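A-adding tRNA nucleotidyltransferase (Aquifex aeolicus, PDB 4WBY) adds the terminal adenosine to tRNA that already ends in CC, using ATP and magnesium, and so completes the CCA end. Local coordinates at residues I167-R176 with E221-V231; R203-L214 with H289-P297. All coordinates share one frame; numbering follows the deposited sequence.

From its N terminus this chain, the C-terminal part of a longer protein, builds the head domain's mixed sheet with its helices, then becomes almost wholly helical. Helix 165-177 carries the first segment of contact 1, and helix 203-214 the first segment of contact 2. Helix 219-228, which comes next, returns to helix 165-177 and closes contact 1 over a loop of 44 residues. The chain then runs on through two more helices before 289-297 reaches back to 203-214, closing contact 2 over 74 residues. The two loops therefore cross, with 203-214 lying within the first. A salt bridge from Arg172 to Glu209 joins the contacts, tying the ATP-binding helix to helix 203-214.

Contact 1 (I167-R176 with E221-V231); sequences ILRALRFAGR and EILELYRKYRV. With SO4 (sulfate ion), chain D.
Leu171 is the side chain of helix 165-177 that enters most fully among the residues of 221-231. Its CB lies 4.0 Å from Leu225 CB; chi1 (-56°) sets CG anti to the carbonyl carbon, and the branch at CG sends the methyls to different partners. CD1 lies between Leu225 O, at 3.7 Å, Tyr226 CD1 and Val231 CG1, while CD2 rests 3.7 Å from Tyr229 CD2. A leucine suits this place, since its two branches let it meet both tyrosines.

One turn on, Gly175 lets the helices close in: its CA is 3.8 Å from Ile222 CG1, where a CB would collide. Leu225 CD1 settles beside it, 3.5 Å from Gly175 N. At the other end Leu168 CD2 sits over one face of the Tyr226 ring and touches Val231 CG2 at 3.6 Å. The Tyr226 hydroxyl donates to a water lying in the plane of the ring, and that water donates to Leu168 O.

No direct hydrogen bond crosses this apolar interface. Away from this packing, Arg172 NH1 gives a nearly straight bond (173°) to sulfate O3, and both terminal nitrogens of Arg176 hold O2. Glu209 and Glu216 bind these arginines in salt bridges. Thus helix 219-228, running at 136° to it, packs against the ATP-binding helix 165-177 of a tRNA nucleotidyltransferase, whose arginines here hold an anion probably taken from the crystallisation liquor.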
loop_
_atom_site.group_PDB
_atom_site.type_symbol
_atom_site.label_atom_id
_atom_site.label_comp_id
_atom_site.label_asym_id
_atom_site.label_seq_id
_atom_site.Cartn_x
_atom_site.Cartn_y
_atom_site.Cartn_z
ATOM N N ILE A 167 -1.172 -0.059 15.648
ATOM C CA ILE A 167 -1.815 1.255 15.656
ATOM C C ILE A 167 -1.955 1.772 14.223
ATOM O O ILE A 167 -3.032 2.200 13.796
ATOM C CB ILE A 167 -1.013 2.271 16.498
ATOM C CG1 ILE A 167 -1.013 1.864 17.980
ATOM C CG2 ILE A 167 -1.534 3.704 16.305
ATOM C CD1 ILE A 167 0.035 2.599 18.809
ATOM N N LEU A 168 -0.853 1.743 13.481
ATOM C CA LEU A 168 -0.884 2.181 12.089
ATOM C C LEU A 168 -1.711 1.226 11.227
ATOM O O LEU A 168 -2.464 1.674 10.355
ATOM C CB LEU A 168 0.539 2.317 11.523
ATOM C CG LEU A 168 1.455 3.367 12.156
ATOM C CD1 LEU A 168 2.772 3.422 11.393
ATOM C CD2 LEU A 168 0.807 4.743 12.215
ATOM N N ARG A 169 -1.570 -0.080 11.460
ATOM C CA ARG A 169 -2.302 -1.064 10.656
ATOM C C ARG A 169 -3.811 -0.882 10.814
ATOM O O ARG A 169 -4.555 -1.005 9.841
ATOM C CB ARG A 169 -1.920 -2.493 11.047
ATOM C CG ARG A 169 -0.485 -2.865 10.734
ATOM C CD ARG A 169 -0.183 -4.310 11.129
ATOM N NE ARG A 169 -1.091 -5.271 10.520
ATOM C CZ ARG A 169 -0.868 -5.894 9.365
ATOM N NH1 ARG A 169 0.238 -5.647 8.670
ATOM N NH2 ARG A 169 -1.760 -6.761 8.900
ATOM N N ALA A 170 -4.256 -0.584 12.035
ATOM C CA ALA A 170 -5.686 -0.373 12.280
ATOM C C ALA A 170 -6.226 0.723 11.384
ATOM O O ALA A 170 -7.329 0.618 10.834
ATOM C CB ALA A 170 -5.942 -0.025 13.741
ATOM N N LEU A 171 -5.440 1.784 11.239
ATOM C CA LEU A 171 -5.873 2.937 10.470
ATOM C C LEU A 171 -5.811 2.643 8.972
ATOM O O LEU A 171 -6.644 3.135 8.209
ATOM C CB LEU A 171 -5.023 4.156 10.843
ATOM C CG LEU A 171 -5.032 4.479 12.345
ATOM C CD1 LEU A 171 -4.267 5.765 12.643
ATOM C CD2 LEU A 171 -6.467 4.537 12.883
ATOM N N ARG A 172 -4.853 1.818 8.552
ATOM C CA ARG A 172 -4.815 1.391 7.150
ATOM C C ARG A 172 -6.078 0.602 6.786
ATOM O O ARG A 172 -6.715 0.880 5.766
ATOM C CB ARG A 172 -3.570 0.559 6.837
ATOM C CG ARG A 172 -3.612 -0.064 5.438
ATOM C CD ARG A 172 -2.221 -0.451 4.930
ATOM N NE ARG A 172 -1.525 -1.415 5.781
ATOM C CZ ARG A 172 -1.605 -2.734 5.655
ATOM N NH1 ARG A 172 -2.371 -3.277 4.718
ATOM N NH2 ARG A 172 -0.910 -3.516 6.470
ATOM N N PHE A 173 -6.459 -0.368 7.619
ATOM C CA PHE A 173 -7.658 -1.141 7.307
ATOM C C PHE A 173 -8.923 -0.297 7.445
ATOM O O PHE A 173 -9.835 -0.426 6.625
ATOM C CB PHE A 173 -7.744 -2.403 8.172
ATOM C CG PHE A 173 -6.673 -3.410 7.851
ATOM C CD1 PHE A 173 -6.557 -3.931 6.568
ATOM C CD2 PHE A 173 -5.767 -3.815 8.813
ATOM C CE1 PHE A 173 -5.564 -4.855 6.256
ATOM C CE2 PHE A 173 -4.781 -4.742 8.513
ATOM C CZ PHE A 173 -4.673 -5.261 7.230
ATOM N N ALA A 174 -8.974 0.577 8.451
ATOM C CA ALA A 174 -10.145 1.450 8.600
ATOM C C ALA A 174 -10.321 2.326 7.358
ATOM O O ALA A 174 -11.431 2.451 6.826
ATOM C CB ALA A 174 -10.036 2.316 9.864
ATOM N N GLY A 175 -9.231 2.921 6.880
ATOM C CA GLY A 175 -9.309 3.785 5.714
ATOM C C GLY A 175 -9.590 3.020 4.428
ATOM O O GLY A 175 -10.385 3.459 3.593
ATOM N N ARG A 176 -8.935 1.872 4.254
ATOM C CA ARG A 176 -9.182 1.037 3.079
ATOM C C ARG A 176 -10.649 0.667 2.948
ATOM O O ARG A 176 -11.220 0.728 1.864
ATOM C CB ARG A 176 -8.353 -0.249 3.144
ATOM C CG ARG A 176 -8.662 -1.216 2.008
ATOM C CD ARG A 176 -8.112 -2.614 2.242
ATOM N NE ARG A 176 -6.655 -2.638 2.236
ATOM C CZ ARG A 176 -5.930 -3.733 2.433
ATOM N NH1 ARG A 176 -6.534 -4.897 2.665
ATOM N NH2 ARG A 176 -4.610 -3.666 2.411
ATOM N N GLU A 221 -7.587 8.944 2.840
ATOM C CA GLU A 221 -8.442 8.651 3.987
ATOM C C GLU A 221 -7.621 8.112 5.153
ATOM O O GLU A 221 -7.899 8.411 6.322
ATOM C CB GLU A 221 -9.533 7.647 3.612
ATOM C CG GLU A 221 -10.681 8.244 2.802
ATOM C CD GLU A 221 -10.424 8.331 1.307
ATOM O OE1 GLU A 221 -9.314 7.983 0.849
ATOM O OE2 GLU A 221 -11.357 8.763 0.587
ATOM N N ILE A 222 -6.614 7.306 4.840
ATOM C CA ILE A 222 -5.745 6.775 5.877
ATOM C C ILE A 222 -4.948 7.914 6.523
ATOM O O ILE A 222 -4.803 7.956 7.748
ATOM C CB ILE A 222 -4.809 5.693 5.314
ATOM C CG1 ILE A 222 -5.633 4.489 4.828
ATOM C CG2 ILE A 222 -3.786 5.247 6.354
ATOM C CD1 ILE A 222 -4.847 3.503 3.966
ATOM N N LEU A 223 -4.452 8.846 5.710
ATOM C CA LEU A 223 -3.754 10.013 6.241
ATOM C C LEU A 223 -4.653 10.852 7.151
ATOM O O LEU A 223 -4.184 11.395 8.148
ATOM C CB LEU A 223 -3.202 10.894 5.112
ATOM C CG LEU A 223 -2.008 10.280 4.374
ATOM C CD1 LEU A 223 -1.601 11.148 3.182
ATOM C CD2 LEU A 223 -0.828 10.051 5.312
ATOM N N GLU A 224 -5.936 10.978 6.811
ATOM C CA GLU A 224 -6.858 11.688 7.698
ATOM C C GLU A 224 -6.978 10.991 9.053
ATOM O O GLU A 224 -7.086 11.648 10.090
ATOM C CB GLU A 224 -8.242 11.828 7.065
ATOM C CG GLU A 224 -8.336 12.913 5.997
ATOM C CD GLU A 224 -8.522 14.314 6.573
ATOM O OE1 GLU A 224 -8.163 14.553 7.752
ATOM O OE2 GLU A 224 -9.039 15.180 5.835
ATOM N N LEU A 225 -6.951 9.658 9.050
ATOM C CA LEU A 225 -6.962 8.910 10.304
ATOM C C LEU A 225 -5.633 9.095 11.046
ATOM O O LEU A 225 -5.618 9.243 12.268
ATOM C CB LEU A 225 -7.243 7.420 10.053
ATOM C CG LEU A 225 -8.666 7.131 9.559
ATOM C CD1 LEU A 225 -8.775 5.738 8.972
ATOM C CD2 LEU A 225 -9.686 7.320 10.676
ATOM N N TYR A 226 -4.518 9.093 10.310
ATOM C CA TYR A 226 -3.228 9.387 10.923
ATOM C C TYR A 226 -3.280 10.741 11.639
ATOM O O TYR A 226 -2.766 10.905 12.749
ATOM C CB TYR A 226 -2.105 9.436 9.887
ATOM C CG TYR A 226 -1.500 8.130 9.409
ATOM C CD1 TYR A 226 -2.108 6.900 9.618
ATOM C CD2 TYR A 226 -0.297 8.155 8.721
ATOM C CE1 TYR A 226 -1.512 5.718 9.150
ATOM C CE2 TYR A 226 0.294 7.012 8.255
ATOM C CZ TYR A 226 -0.306 5.794 8.468
ATOM O OH TYR A 226 0.338 4.678 7.991
ATOM N N ARG A 227 -3.882 11.724 10.971
ATOM C CA ARG A 227 -4.018 13.060 11.538
ATOM C C ARG A 227 -4.892 13.036 12.796
ATOM O O ARG A 227 -4.507 13.567 13.842
ATOM C CB ARG A 227 -4.599 14.021 10.497
ATOM C CG ARG A 227 -4.619 15.476 10.937
ATOM C CD ARG A 227 -4.993 16.394 9.784
ATOM N NE ARG A 227 -6.406 16.297 9.420
ATOM C CZ ARG A 227 -7.362 17.074 9.920
ATOM N NH1 ARG A 227 -7.064 17.998 10.822
ATOM N NH2 ARG A 227 -8.618 16.919 9.524
ATOM N N LYS A 228 -6.062 12.407 12.691
ATOM C CA LYS A 228 -6.996 12.322 13.810
ATOM C C LYS A 228 -6.360 11.740 15.073
ATOM O O LYS A 228 -6.613 12.230 16.181
ATOM C CB LYS A 228 -8.215 11.485 13.414
ATOM C CG LYS A 228 -9.254 11.313 14.516
ATOM C CD LYS A 228 -10.483 10.582 13.992
ATOM C CE LYS A 228 -11.502 10.337 15.093
ATOM N NZ LYS A 228 -12.813 9.866 14.564
ATOM N N TYR A 229 -5.546 10.696 14.901
ATOM C CA TYR A 229 -4.972 9.989 16.043
ATOM C C TYR A 229 -3.526 10.385 16.334
ATOM O O TYR A 229 -2.865 9.773 17.181
ATOM C CB TYR A 229 -5.111 8.475 15.835
ATOM C CG TYR A 229 -6.569 8.079 15.840
ATOM C CD1 TYR A 229 -7.330 8.190 17.002
ATOM C CD2 TYR A 229 -7.202 7.641 14.682
ATOM C CE1 TYR A 229 -8.687 7.856 17.012
ATOM C CE2 TYR A 229 -8.545 7.300 14.684
ATOM C CZ TYR A 229 -9.285 7.409 15.846
ATOM O OH TYR A 229 -10.622 7.073 15.834
ATOM N N ARG A 230 -3.054 11.420 15.641
ATOM C CA ARG A 230 -1.775 12.074 15.939
ATOM C C ARG A 230 -0.584 11.130 15.851
ATOM O O ARG A 230 0.347 11.210 16.660
ATOM C CB ARG A 230 -1.817 12.711 17.332
ATOM C CG ARG A 230 -2.989 13.657 17.537
ATOM C CD ARG A 230 -3.014 14.191 18.959
ATOM N NE ARG A 230 -4.219 14.964 19.241
ATOM C CZ ARG A 230 -4.317 16.277 19.070
ATOM N NH1 ARG A 230 -3.281 16.964 18.608
ATOM N NH2 ARG A 230 -5.449 16.904 19.357
ATOM N N VAL A 231 -0.581 10.254 14.852
ATOM C CA VAL A 231 0.462 9.244 14.817
ATOM C C VAL A 231 1.768 9.719 14.162
ATOM O O VAL A 231 2.837 9.327 14.617
ATOM C CB VAL A 231 -0.017 7.956 14.118
ATOM C CG1 VAL A 231 -1.282 7.411 14.790
ATOM C CG2 VAL A 231 -0.265 8.188 12.662
HETATM S S SO4 D . -3.231 -7.305 3.831
HETATM O O1 SO4 D . -4.031 -8.257 4.625
HETATM O O2 SO4 D . -4.141 -6.594 2.937
HETATM O O3 SO4 D . -2.519 -6.361 4.692
HETATM O O4 SO4 D . -2.280 -8.066 3.028
HETATM O O HOH W 1 -0.949 2.399 8.103
#

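Contact 2 (R203-L214 with H289-P297); sequences RGRLINEIKLAL and HFLEEMSAP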
loop_
_atom_site.group_PDB
_atom_site.type_symbol
_atom_site.label_atom_id
_atom_site.label_comp_id
_atom_site.label_asym_id
_atom_site.label_seq_id
_atom_site.Cartn_x
_atom_site.Cartn_y
_atom_site.Cartn_z
ATOM N N ARG A 203 11.561 0.834 14.695
ATOM C CA ARG A 203 11.494 1.803 13.616
ATOM C C ARG A 203 11.218 1.182 12.247
ATOM O O ARG A 203 10.346 1.641 11.503
ATOM C CB ARG A 203 12.809 2.576 13.564
ATOM C CG ARG A 203 12.849 3.647 12.517
ATOM C CD ARG A 203 12.361 4.950 13.091
ATOM N NE ARG A 203 12.373 6.018 12.101
ATOM C CZ ARG A 203 11.720 7.162 12.249
ATOM N NH1 ARG A 203 11.014 7.377 13.350
ATOM N NH2 ARG A 203 11.768 8.084 11.302
ATOM N N GLY A 204 11.961 0.129 11.924
ATOM C CA GLY A 204 11.853 -0.499 10.620
ATOM C C GLY A 204 10.455 -1.002 10.331
ATOM O O GLY A 204 9.968 -0.895 9.209
ATOM N N ARG A 205 9.798 -1.541 11.350
ATOM C CA ARG A 205 8.455 -2.074 11.167
ATOM C C ARG A 205 7.424 -0.957 10.991
ATOM O O ARG A 205 6.471 -1.109 10.225
ATOM C CB ARG A 205 8.090 -2.996 12.332
ATOM C CG ARG A 205 8.933 -4.260 12.325
ATOM C CD ARG A 205 8.477 -5.288 13.341
ATOM N NE ARG A 205 7.125 -5.765 13.076
ATOM C CZ ARG A 205 6.115 -5.656 13.935
ATOM N NH1 ARG A 205 6.313 -5.106 15.127
ATOM N NH2 ARG A 205 4.914 -6.111 13.614
ATOM N N LEU A 206 7.618 0.171 11.672
ATOM C CA LEU A 206 6.748 1.332 11.448
ATOM C C LEU A 206 6.888 1.847 10.020
ATOM O O LEU A 206 5.897 2.134 9.351
ATOM C CB LEU A 206 7.063 2.462 12.429
ATOM C CG LEU A 206 6.746 2.213 13.899
ATOM C CD1 LEU A 206 7.104 3.435 14.740
ATOM C CD2 LEU A 206 5.273 1.847 14.069
ATOM N N ILE A 207 8.130 1.969 9.562
ATOM C CA ILE A 207 8.404 2.460 8.217
ATOM C C ILE A 207 7.782 1.521 7.178
ATOM O O ILE A 207 7.158 1.977 6.211
ATOM C CB ILE A 207 9.927 2.611 7.968
ATOM C CG1 ILE A 207 10.456 3.960 8.491
ATOM C CG2 ILE A 207 10.256 2.542 6.475
ATOM C CD1 ILE A 207 10.034 4.351 9.873
ATOM N N ASN A 208 7.916 0.214 7.395
ATOM C CA ASN A 208 7.338 -0.753 6.467
ATOM C C ASN A 208 5.828 -0.602 6.376
ATOM O O ASN A 208 5.243 -0.754 5.307
ATOM C CB ASN A 208 7.689 -2.188 6.871
ATOM C CG ASN A 208 9.135 -2.533 6.602
ATOM O OD1 ASN A 208 9.808 -1.872 5.808
ATOM N ND2 ASN A 208 9.622 -3.585 7.255
ATOM N N GLU A 209 5.193 -0.286 7.497
ATOM C CA GLU A 209 3.743 -0.149 7.499
ATOM C C GLU A 209 3.321 1.136 6.773
ATOM O O GLU A 209 2.316 1.144 6.055
ATOM C CB GLU A 209 3.208 -0.198 8.936
ATOM C CG GLU A 209 1.734 0.127 9.091
ATOM C CD GLU A 209 0.809 -0.717 8.226
ATOM O OE1 GLU A 209 1.123 -1.886 7.907
ATOM O OE2 GLU A 209 -0.258 -0.198 7.865
ATOM N N ILE A 210 4.100 2.213 6.910
ATOM C CA ILE A 210 3.775 3.434 6.169
ATOM C C ILE A 210 3.926 3.184 4.665
ATOM O O ILE A 210 3.129 3.680 3.857
ATOM C CB ILE A 210 4.647 4.621 6.608
ATOM C CG1 ILE A 210 4.380 4.934 8.083
ATOM C CG2 ILE A 210 4.353 5.851 5.754
ATOM C CD1 ILE A 210 5.275 6.032 8.664
ATOM N N LYS A 211 4.928 2.390 4.291
ATOM C CA LYS A 211 5.126 2.036 2.888
ATOM C C LYS A 211 3.925 1.255 2.357
ATOM O O LYS A 211 3.532 1.432 1.212
ATOM C CB LYS A 211 6.428 1.238 2.708
ATOM C CG LYS A 211 7.683 2.086 2.976
ATOM C CD LYS A 211 8.932 1.247 3.175
ATOM C CE LYS A 211 9.322 0.522 1.906
ATOM N NZ LYS A 211 10.594 -0.227 2.094
ATOM N N LEU A 212 3.329 0.401 3.189
ATOM C CA LEU A 212 2.123 -0.311 2.769
ATOM C C LEU A 212 0.944 0.649 2.614
ATOM O O LEU A 212 0.165 0.541 1.661
ATOM C CB LEU A 212 1.770 -1.433 3.756
ATOM C CG LEU A 212 2.750 -2.611 3.739
ATOM C CD1 LEU A 212 2.353 -3.668 4.762
ATOM C CD2 LEU A 212 2.846 -3.236 2.355
ATOM N N ALA A 213 0.818 1.597 3.536
ATOM C CA ALA A 213 -0.288 2.547 3.469
ATOM C C ALA A 213 -0.246 3.386 2.193
ATOM O O ALA A 213 -1.294 3.642 1.582
ATOM C CB ALA A 213 -0.287 3.450 4.695
ATOM N N LEU A 214 0.947 3.803 1.773
ATOM C CA LEU A 214 1.022 4.726 0.641
ATOM C C LEU A 214 0.651 4.022 -0.677
ATOM O O LEU A 214 0.339 4.682 -1.662
ATOM C CB LEU A 214 2.404 5.393 0.564
ATOM C CG LEU A 214 3.678 4.712 0.066
ATOM C CD1 LEU A 214 3.756 4.642 -1.466
ATOM C CD2 LEU A 214 4.890 5.463 0.620
ATOM N N HIS A 289 16.658 12.251 4.513
ATOM C CA HIS A 289 16.917 11.081 5.345
ATOM C C HIS A 289 15.685 10.192 5.497
ATOM O O HIS A 289 15.792 8.964 5.461
ATOM C CB HIS A 289 17.417 11.500 6.731
ATOM C CG HIS A 289 17.650 10.349 7.659
ATOM N ND1 HIS A 289 18.773 9.554 7.591
ATOM C CD2 HIS A 289 16.896 9.850 8.667
ATOM C CE1 HIS A 289 18.705 8.619 8.522
ATOM N NE2 HIS A 289 17.577 8.776 9.189
ATOM N N PHE A 290 14.520 10.810 5.677
ATOM C CA PHE A 290 13.283 10.051 5.829
ATOM C C PHE A 290 12.977 9.272 4.549
ATOM O O PHE A 290 12.611 8.098 4.599
ATOM C CB PHE A 290 12.110 10.970 6.187
ATOM C CG PHE A 290 10.791 10.251 6.290
ATOM C CD1 PHE A 290 10.564 9.336 7.304
ATOM C CD2 PHE A 290 9.779 10.488 5.373
ATOM C CE1 PHE A 290 9.357 8.669 7.398
ATOM C CE2 PHE A 290 8.563 9.827 5.469
ATOM C CZ PHE A 290 8.358 8.915 6.477
ATOM N N LEU A 291 13.150 9.912 3.398
ATOM C CA LEU A 291 12.875 9.209 2.146
ATOM C C LEU A 291 13.863 8.064 1.938
ATOM O O LEU A 291 13.493 7.025 1.405
ATOM C CB LEU A 291 12.901 10.167 0.952
ATOM C CG LEU A 291 11.761 11.195 0.940
ATOM C CD1 LEU A 291 11.963 12.174 -0.206
ATOM C CD2 LEU A 291 10.390 10.532 0.846
ATOM N N GLU A 292 15.107 8.242 2.370
ATOM C CA GLU A 292 16.079 7.156 2.297
ATOM C C GLU A 292 15.689 6.017 3.249
ATOM O O GLU A 292 15.823 4.839 2.918
ATOM C CB GLU A 292 17.484 7.682 2.599
ATOM C CG GLU A 292 18.014 8.578 1.481
ATOM C CD GLU A 292 19.356 9.210 1.790
ATOM O OE1 GLU A 292 19.841 9.094 2.935
ATOM O OE2 GLU A 292 19.924 9.831 0.872
ATOM N N GLU A 293 15.192 6.375 4.426
ATOM C CA GLU A 293 14.707 5.391 5.385
ATOM C C GLU A 293 13.523 4.602 4.814
ATOM O O GLU A 293 13.353 3.409 5.082
ATOM C CB GLU A 293 14.307 6.095 6.678
ATOM C CG GLU A 293 13.896 5.182 7.788
ATOM C CD GLU A 293 13.892 5.894 9.120
ATOM O OE1 GLU A 293 13.621 7.116 9.148
ATOM O OE2 GLU A 293 14.181 5.236 10.134
ATOM N N MET A 294 12.708 5.290 4.027
ATOM C CA MET A 294 11.568 4.687 3.349
ATOM C C MET A 294 11.966 3.896 2.097
ATOM O O MET A 294 11.105 3.315 1.443
ATOM C CB MET A 294 10.563 5.776 2.952
ATOM C CG MET A 294 9.826 6.432 4.130
ATOM S SD MET A 294 8.502 5.397 4.779
ATOM C CE MET A 294 7.295 5.598 3.471
ATOM N N SER A 295 13.260 3.886 1.767
ATOM C CA SER A 295 13.743 3.301 0.513
ATOM C C SER A 295 12.945 3.833 -0.677
ATOM O O SER A 295 12.573 3.081 -1.585
ATOM C CB SER A 295 13.672 1.770 0.549
ATOM O OG SER A 295 14.504 1.235 1.565
ATOM N N ALA A 296 12.678 5.135 -0.672
ATOM C CA ALA A 296 11.912 5.743 -1.753
ATOM C C ALA A 296 12.608 5.563 -3.099
ATOM O O ALA A 296 13.839 5.584 -3.180
ATOM C CB ALA A 296 11.676 7.223 -1.471
ATOM N N PRO A 297 11.817 5.378 -4.165
ATOM C CA PRO A 297 12.387 5.320 -5.517
ATOM C C PRO A 297 13.209 6.557 -5.852
ATOM O O PRO A 297 12.973 7.641 -5.298
ATOM C CB PRO A 297 11.152 5.250 -6.420
ATOM C CG PRO A 297 10.095 4.628 -5.566
ATOM C CD PRO A 297 10.367 5.099 -4.158
HETATM O O HOH W 2 12.700 1.052 3.749
#
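Arg203 grips the carboxylate of Glu293 side-on, with one nitrogen for each oxygen. NE donates to OE2 of Glu293 at 2.8 Å and NH2 to OE1 at 3.0 Å, and both bonds are fairly straight. Both oxygens lie close to the guanidinium plane, yet the donors approach from above the carboxylate plane, because the two flat groups are turned 35° apart. The bend at chi2 swings the guanidinium group across the extended glutamate. NH1 is occupied too, by the backbone oxygen of Ile235.

One turn along the helix from Arg203, Ile207 continues the contact, its CG1 against the aliphatic CG of Glu293 and its CG2 3.8 Å from Met294 SD. Here helix 203-214 meets the end of helix 284-293 almost at right angles (85°), and that second helix stops in a Schellman motif: Ser295, at positive phi, gives its N to Glu292 O, and Ala296 N reaches back to Leu291 O. The final backbone donors are thus paired while the chain turns away.

Met294, bent at chi2 and chi3, suits this place because its flexible apolar chain can follow the surface of helix 203-214; its CE is 3.6 Å from Lys211 CG and also touches Ile210 CG2 and, tip to tip, Leu214 CD2. Within its own segment Met294 CG lies over one face of the Phe290 ring, toward its rim.

Lys211 and Met294 slide past each other in opposite directions, so that the ammonium end reaches the helix terminus. There Lys211 NZ donates to a water, 3.0 Å from its oxygen, which donates to Glu293 O and also hydrogen-bonds Ser295 OG.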